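Local coordinates for protein flavin-dependent thymidylate synthase (Thermus thermophilus, PDB 6J61) that probably catalyses the FAD-dependent reductive methylation of dUMP to dTMP, with methylenetetrahydrofolate as methyl donor and NADPH as reductant, as a homotetramer, at residues Ala201-Val204 with Lys205-Pro209; Glu240-Glu243 with Lys244-Ser248; Leu225-Thr228 with Glu229-Leu233. All coordinates share one frame; numbering follows the deposited sequence.

Contact 1. Residues Ala201-Val204 with Lys205-Pro209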
# COMPACT_ATOMS: atom_id res chain seq x y z
N ALA A 201 9.53 0.49 -21.01
CA ALA A 201 10.03 1.85 -21.14
C ALA A 201 9.67 2.38 -22.53
O ALA A 201 9.19 3.52 -22.69
CB ALA A 201 11.53 1.87 -20.94
N GLU A 202 9.89 1.55 -23.54
CA GLU A 202 9.58 1.95 -24.90
C GLU A 202 8.11 2.34 -25.04
O GLU A 202 7.78 3.38 -25.61
CB GLU A 202 9.90 0.82 -25.87
CG GLU A 202 10.29 1.31 -27.24
CD GLU A 202 11.53 2.18 -27.21
OE1 GLU A 202 12.61 1.67 -26.82
OE2 GLU A 202 11.43 3.38 -27.57
N ILE A 203 7.22 1.51 -24.50
CA ILE A 203 5.80 1.80 -24.60
C ILE A 203 5.44 3.08 -23.87
O ILE A 203 4.64 3.87 -24.36
CB ILE A 203 4.93 0.65 -24.05
CG1 ILE A 203 5.23 -0.63 -24.82
CG2 ILE A 203 3.46 0.98 -24.21
CD1 ILE A 203 4.52 -1.83 -24.25
N VAL A 204 6.04 3.30 -22.71
CA VAL A 204 5.73 4.50 -21.94
C VAL A 204 6.26 5.75 -22.64
O VAL A 204 5.59 6.79 -22.69
CB VAL A 204 6.30 4.39 -20.49
CG1 VAL A 204 6.14 5.70 -19.74
CG2 VAL A 204 5.57 3.29 -19.74
N LYS A 205 7.46 5.65 -23.22
CA LYS A 205 8.05 6.78 -23.93
C LYS A 205 7.14 7.30 -25.04
O LYS A 205 6.99 8.51 -25.21
CB LYS A 205 9.41 6.37 -24.50
CG LYS A 205 10.13 7.49 -25.21
CD LYS A 205 11.51 7.03 -25.68
CE LYS A 205 12.27 8.13 -26.42
NZ LYS A 205 13.67 7.71 -26.76
N GLU A 206 6.52 6.39 -25.80
CA GLU A 206 5.61 6.81 -26.86
C GLU A 206 4.28 7.35 -26.33
O GLU A 206 3.75 8.31 -26.88
CB GLU A 206 5.34 5.65 -27.83
CG GLU A 206 6.19 5.66 -29.11
CD GLU A 206 5.74 6.71 -30.14
OE1 GLU A 206 4.61 6.59 -30.67
OE2 GLU A 206 6.51 7.65 -30.42
N ARG A 207 3.76 6.74 -25.27
CA ARG A 207 2.47 7.14 -24.70
C ARG A 207 2.45 8.40 -23.82
O ARG A 207 1.48 9.16 -23.87
CB ARG A 207 1.87 5.97 -23.92
CG ARG A 207 2.12 4.62 -24.55
CD ARG A 207 1.48 4.46 -25.91
NE ARG A 207 0.03 4.54 -25.82
CZ ARG A 207 -0.80 4.00 -26.71
NH1 ARG A 207 -0.31 3.33 -27.75
NH2 ARG A 207 -2.11 4.12 -26.55
N VAL A 208 3.47 8.61 -22.99
CA VAL A 208 3.52 9.82 -22.17
C VAL A 208 4.89 10.49 -22.36
O VAL A 208 5.66 10.66 -21.41
CB VAL A 208 3.27 9.54 -20.66
CG1 VAL A 208 1.80 9.37 -20.42
CG2 VAL A 208 4.04 8.29 -20.20
N PRO A 209 5.19 10.90 -23.60
CA PRO A 209 6.47 11.55 -23.95
C PRO A 209 6.94 12.72 -23.07
O PRO A 209 8.13 12.84 -22.80
CB PRO A 209 6.27 11.94 -25.42
CG PRO A 209 4.78 12.08 -25.56
CD PRO A 209 4.28 10.90 -24.77

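Contact 2. Residues Glu240-Glu243 with Lys244-Ser248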
# COMPACT_ATOMS: atom_id res chain seq x y z
N GLU A 240 29.26 30.73 -8.48
CA GLU A 240 29.43 31.41 -9.76
C GLU A 240 29.92 30.48 -10.88
O GLU A 240 29.35 30.43 -11.97
CB GLU A 240 30.41 32.57 -9.58
CG GLU A 240 30.92 33.21 -10.87
CD GLU A 240 29.93 34.18 -11.50
OE1 GLU A 240 30.22 34.68 -12.61
OE2 GLU A 240 28.87 34.44 -10.89
N VAL A 241 30.99 29.74 -10.59
CA VAL A 241 31.58 28.82 -11.56
C VAL A 241 30.59 27.75 -12.01
O VAL A 241 30.41 27.50 -13.21
CB VAL A 241 32.83 28.12 -10.97
CG1 VAL A 241 33.43 27.16 -11.98
CG2 VAL A 241 33.85 29.16 -10.55
N TYR A 242 29.95 27.11 -11.03
CA TYR A 242 28.98 26.05 -11.28
C TYR A 242 27.86 26.61 -12.14
O TYR A 242 27.49 26.01 -13.15
CB TYR A 242 28.42 25.52 -9.95
CG TYR A 242 27.62 24.23 -10.06
CD1 TYR A 242 28.00 23.22 -10.95
CD2 TYR A 242 26.51 23.99 -9.25
CE1 TYR A 242 27.30 22.03 -11.04
CE2 TYR A 242 25.80 22.80 -9.33
CZ TYR A 242 26.20 21.82 -10.22
OH TYR A 242 25.49 20.64 -10.32
N GLU A 243 27.35 27.76 -11.73
CA GLU A 243 26.27 28.41 -12.44
C GLU A 243 26.58 28.62 -13.92
O GLU A 243 25.81 28.22 -14.78
CB GLU A 243 25.95 29.74 -11.78
CG GLU A 243 24.83 30.49 -12.46
CD GLU A 243 24.67 31.87 -11.88
OE1 GLU A 243 25.67 32.63 -11.88
OE2 GLU A 243 23.55 32.19 -11.41
N LYS A 244 27.71 29.26 -14.22
CA LYS A 244 28.06 29.48 -15.62
C LYS A 244 28.04 28.16 -16.38
O LYS A 244 27.39 28.05 -17.42
CB LYS A 244 29.44 30.15 -15.75
CG LYS A 244 29.43 31.65 -15.46
CD LYS A 244 30.78 32.30 -15.74
CE LYS A 244 30.71 33.81 -15.46
NZ LYS A 244 32.03 34.51 -15.62
N ALA A 245 28.73 27.16 -15.85
CA ALA A 245 28.78 25.84 -16.48
C ALA A 245 27.38 25.29 -16.78
O ALA A 245 27.15 24.72 -17.85
CB ALA A 245 29.55 24.86 -15.59
N LEU A 246 26.46 25.47 -15.85
CA LEU A 246 25.09 24.99 -16.03
C LEU A 246 24.37 25.76 -17.14
O LEU A 246 23.91 25.15 -18.12
CB LEU A 246 24.30 25.10 -14.72
CG LEU A 246 24.78 24.23 -13.56
CD1 LEU A 246 24.07 24.63 -12.30
CD2 LEU A 246 24.55 22.77 -13.86
N SER A 247 24.26 27.08 -16.98
CA SER A 247 23.59 27.92 -17.98
C SER A 247 24.22 27.69 -19.34
O SER A 247 23.58 27.85 -20.38
CB SER A 247 23.70 29.40 -17.61
OG SER A 247 25.04 29.84 -17.72
N SER A 248 25.49 27.30 -19.32
CA SER A 248 26.22 27.03 -20.55
C SER A 248 25.49 25.93 -21.28
O SER A 248 25.42 25.91 -22.50
CB SER A 248 27.64 26.57 -20.26
OG SER A 248 28.32 27.48 -19.42

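Contact 3. Residues Leu225-Thr228 with Glu229-Leu233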
# COMPACT_ATOMS: atom_id res chain seq x y z
N LEU A 225 23.76 11.74 -5.25
CA LEU A 225 25.07 11.89 -4.66
C LEU A 225 24.94 11.99 -3.16
O LEU A 225 24.10 12.74 -2.65
CB LEU A 225 25.77 13.14 -5.20
CG LEU A 225 25.84 13.24 -6.72
CD1 LEU A 225 26.72 14.42 -7.12
CD2 LEU A 225 26.40 11.94 -7.28
N SER A 226 25.77 11.23 -2.46
CA SER A 226 25.78 11.19 -1.01
C SER A 226 26.31 12.52 -0.48
O SER A 226 26.84 13.32 -1.24
CB SER A 226 26.70 10.07 -0.54
OG SER A 226 28.02 10.35 -0.95
N ARG A 227 26.17 12.72 0.83
CA ARG A 227 26.62 13.93 1.49
C ARG A 227 28.10 14.25 1.25
O ARG A 227 28.44 15.40 0.97
CB ARG A 227 26.36 13.85 2.99
CG ARG A 227 26.96 15.01 3.78
CD ARG A 227 26.61 14.93 5.25
NE ARG A 227 26.80 13.58 5.77
CZ ARG A 227 26.51 13.20 7.01
NH1 ARG A 227 26.00 14.07 7.87
NH2 ARG A 227 26.70 11.94 7.37
N THR A 228 28.97 13.25 1.36
CA THR A 228 30.38 13.52 1.15
C THR A 228 30.66 13.86 -0.31
O THR A 228 31.60 14.59 -0.61
CB THR A 228 31.28 12.33 1.60
OG1 THR A 228 31.13 11.24 0.69
CG2 THR A 228 30.90 11.88 3.00
N GLU A 229 29.85 13.33 -1.21
CA GLU A 229 30.05 13.64 -2.62
C GLU A 229 29.72 15.12 -2.84
O GLU A 229 30.49 15.83 -3.49
CB GLU A 229 29.17 12.75 -3.50
CG GLU A 229 29.89 11.49 -3.96
CD GLU A 229 29.00 10.56 -4.78
OE1 GLU A 229 28.09 9.93 -4.20
OE2 GLU A 229 29.21 10.47 -6.01
N LEU A 230 28.60 15.58 -2.31
CA LEU A 230 28.21 16.98 -2.45
C LEU A 230 29.25 17.88 -1.78
O LEU A 230 29.47 19.01 -2.20
CB LEU A 230 26.84 17.21 -1.79
CG LEU A 230 25.61 16.57 -2.44
CD1 LEU A 230 24.39 16.78 -1.55
CD2 LEU A 230 25.39 17.19 -3.81
N ARG A 231 29.89 17.36 -0.74
CA ARG A 231 30.90 18.09 0.01
C ARG A 231 32.19 18.23 -0.82
O ARG A 231 32.93 19.20 -0.67
CB ARG A 231 31.18 17.35 1.32
CG ARG A 231 32.25 17.97 2.20
CD ARG A 231 32.17 17.40 3.60
NE ARG A 231 31.06 17.98 4.34
CZ ARG A 231 30.49 17.40 5.40
NH1 ARG A 231 30.93 16.23 5.83
NH2 ARG A 231 29.48 18.00 6.02
N ALA A 232 32.44 17.26 -1.69
CA ALA A 232 33.61 17.30 -2.54
C ALA A 232 33.36 18.34 -3.61
O ALA A 232 34.28 19.03 -4.04
CB ALA A 232 33.85 15.95 -3.18
N LEU A 233 32.11 18.45 -4.05
CA LEU A 233 31.75 19.44 -5.06
C LEU A 233 32.03 20.81 -4.50
O LEU A 233 32.45 21.72 -5.21
CB LEU A 233 30.28 19.31 -5.44
CG LEU A 233 29.98 18.08 -6.30
CD1 LEU A 233 28.53 18.10 -6.74
CD2 LEU A 233 30.90 18.10 -7.51

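Contact 1. Residues Ala201-Val204 with Lys205-Pro209
Val204 and Val208, one turn apart at the C-terminal end of helix 191-207, make the main apolar contact here. CG1 of Val204 lies 3.4 Å from CG2 of Val208, and the two side chains approach at a slant. With CG1 trans to the backbone N (chi1 173°), Val204 sends this methyl toward the end of the helix, which brings it to Val208. Along another side of the helix the aliphatic part of Arg207 runs beside Ile203 and points the same way, though the placing of its CG is doubtful; both rest on strand 65-73, Ile203 against Phe68 and Arg207 against Phe66. The guanidinium end goes elsewhere, its NE bonding to Gln20.

Backbone hydrogen bonds carry the helix to its end. Lys205 N donates to Ala201 O at 2.8 Å, and Glu206 N reaches Glu202 O at 3.3 Å. Val208 N closes the series on Val204 O, 2.8 Å away and almost straight at 175°. Val208 is also where helical geometry breaks off, and it occupies the N-cap position of helix 209-220, so the two helices meet at this residue.

Charge seems to play a lesser part. Glu202 and Lys205 lie side by side with opposite charges, yet OE2 of Glu202 and NZ of Lys205, 4.9 Å apart, are not in contact, so any attraction between them is probably weak.

The contact is thus two-faced. The valines turn to Leu174 of helix 174-184, itself predicted to bind FAD, and Val204 also meets Trp212 of helix 209-220, while Glu202, Lys205 and Glu206 are exposed. Such an amphipathic pattern is consistent with the helix end being held mainly by apolar packing and main-chain bonds, together with the bond from Arg207 NE to Gln20.

Contact 2. Residues Glu240-Glu243 with Lys244-Ser248
Glu240 pairs with Lys244 one turn further along helix 239-249, on an exposed side. OE1 of Glu240 and NZ of Lys244 are 3.5 Å apart, a rather loose salt bridge; OE1 lies closer to CE of Lys244 than to NZ, so the carboxylate meets the end of the lysine chain from the side. Lys244 is extended beyond CG, whereas Glu240 bends at chi2 (79°), which swings its carboxylate round to the lysine's end; the two side chains meet at a slant. Underneath, Lys244 N donates to Glu240 O at 3.0 Å, so the pair is joined through both main chain and side chain.

Val241 O accepts from Ala245 N at 3.1 Å. The valine side chain turns away from the following turn and packs on Leu236 of the second subunit, as Ala245 also does.

The ring of Tyr242 lies under Leu246. CD1 of Leu246 sits over the middle of one ring face, 3.9 Å from the centroid and only 11° from the ring normal, a CH-pi contact. CD2 of the same leucine reaches toward the CE1 side of the ring, 4.0 Å from that atom, so both methyls of the fork engage the tyrosine. With Leu246 CG trans to its own carbonyl carbon (chi1 -65°), the fork leans back along the helix toward the ring. Leu246 N also bonds to Tyr242 O at 2.9 Å.

Glu243 O accepts from Ser247 N at 2.9 Å.

The aromatic-aliphatic face formed by Tyr242 and Leu246 is buried between helices. Within the chain, helix 253-263 covers it, Leu260 and Val263 lying against the tyrosine and Leu256 and Ala259 against the leucine. From the second subunit, Leu225 packs on Tyr242 and Ala232 on Leu246, which brings the strand 223-225 and helix 227-236 of that copy against helix 239-249.

Contact 3. Residues Leu225-Thr228 with Glu229-Leu233
Ser226 and Glu229 hold the start of helix 227-236. The backbone N of Ser226 donates to OE1 of Glu229 at 3.2 Å, coming from above the carboxylate plane, 43° out of it. OG of Ser226 lies 3.3 Å from the same oxygen, but its one proton could go instead, weakly, to OE2 of Glu217 of the second subunit, an unsettled choice. OE1 also forms a salt bridge with Lys262 of the second subunit. With Ser226 at the N-cap and Glu229 three residues on, the carboxylate-to-backbone bond is one half of a capping box; Ser226 OG and Glu229 N, 3.5 Å apart, do not complete it.

Ser226 O accepts from Leu230 N at 3.1 Å and, weakly, from Glu229 N. Arg227 O and Thr228 O serve Arg231 N and Ala232 N in turn. Thr228 N, in the first turn, where no preceding helical carbonyl serves it, donates to OE2 of Glu217 of the second subunit, which also forms a salt bridge with Arg227.

Leu225 lies across the Glu229 chain at about a right angle, its CD2 3.4 Å from OE2, while its CD1 meets CD1 of Leu233 at 4.1 Å. A glutamine in place of this glutamate would probably leave Lys262 of the second subunit without its counter-charge. Leu225 pairs in an antiparallel ladder with a strand of that subunit, continuing the sheet across the interface.

In the fold
Along the chain the order is contact 1, contact 3, contact 2. Contact 1, at the end of helix 191-207, belongs to the part of the fold beside the flavin sites, its centre about 11 Å from that of the chain. The centres of contacts 3 and 2 lie further out, about 28 and 33 Å from it, on the consecutive helices 227-236 and 239-249, probably in the extra C-terminal domain. These two centres are about 18 Å apart, against 32 to 33 Å from either to contact 1, and their nearest atoms about 5 Å, so they do not touch within the chain. They meet across subunits: contact 2 of one chain packs against contact 3 of the second subunit, so this region joins two subunits of the tetramer.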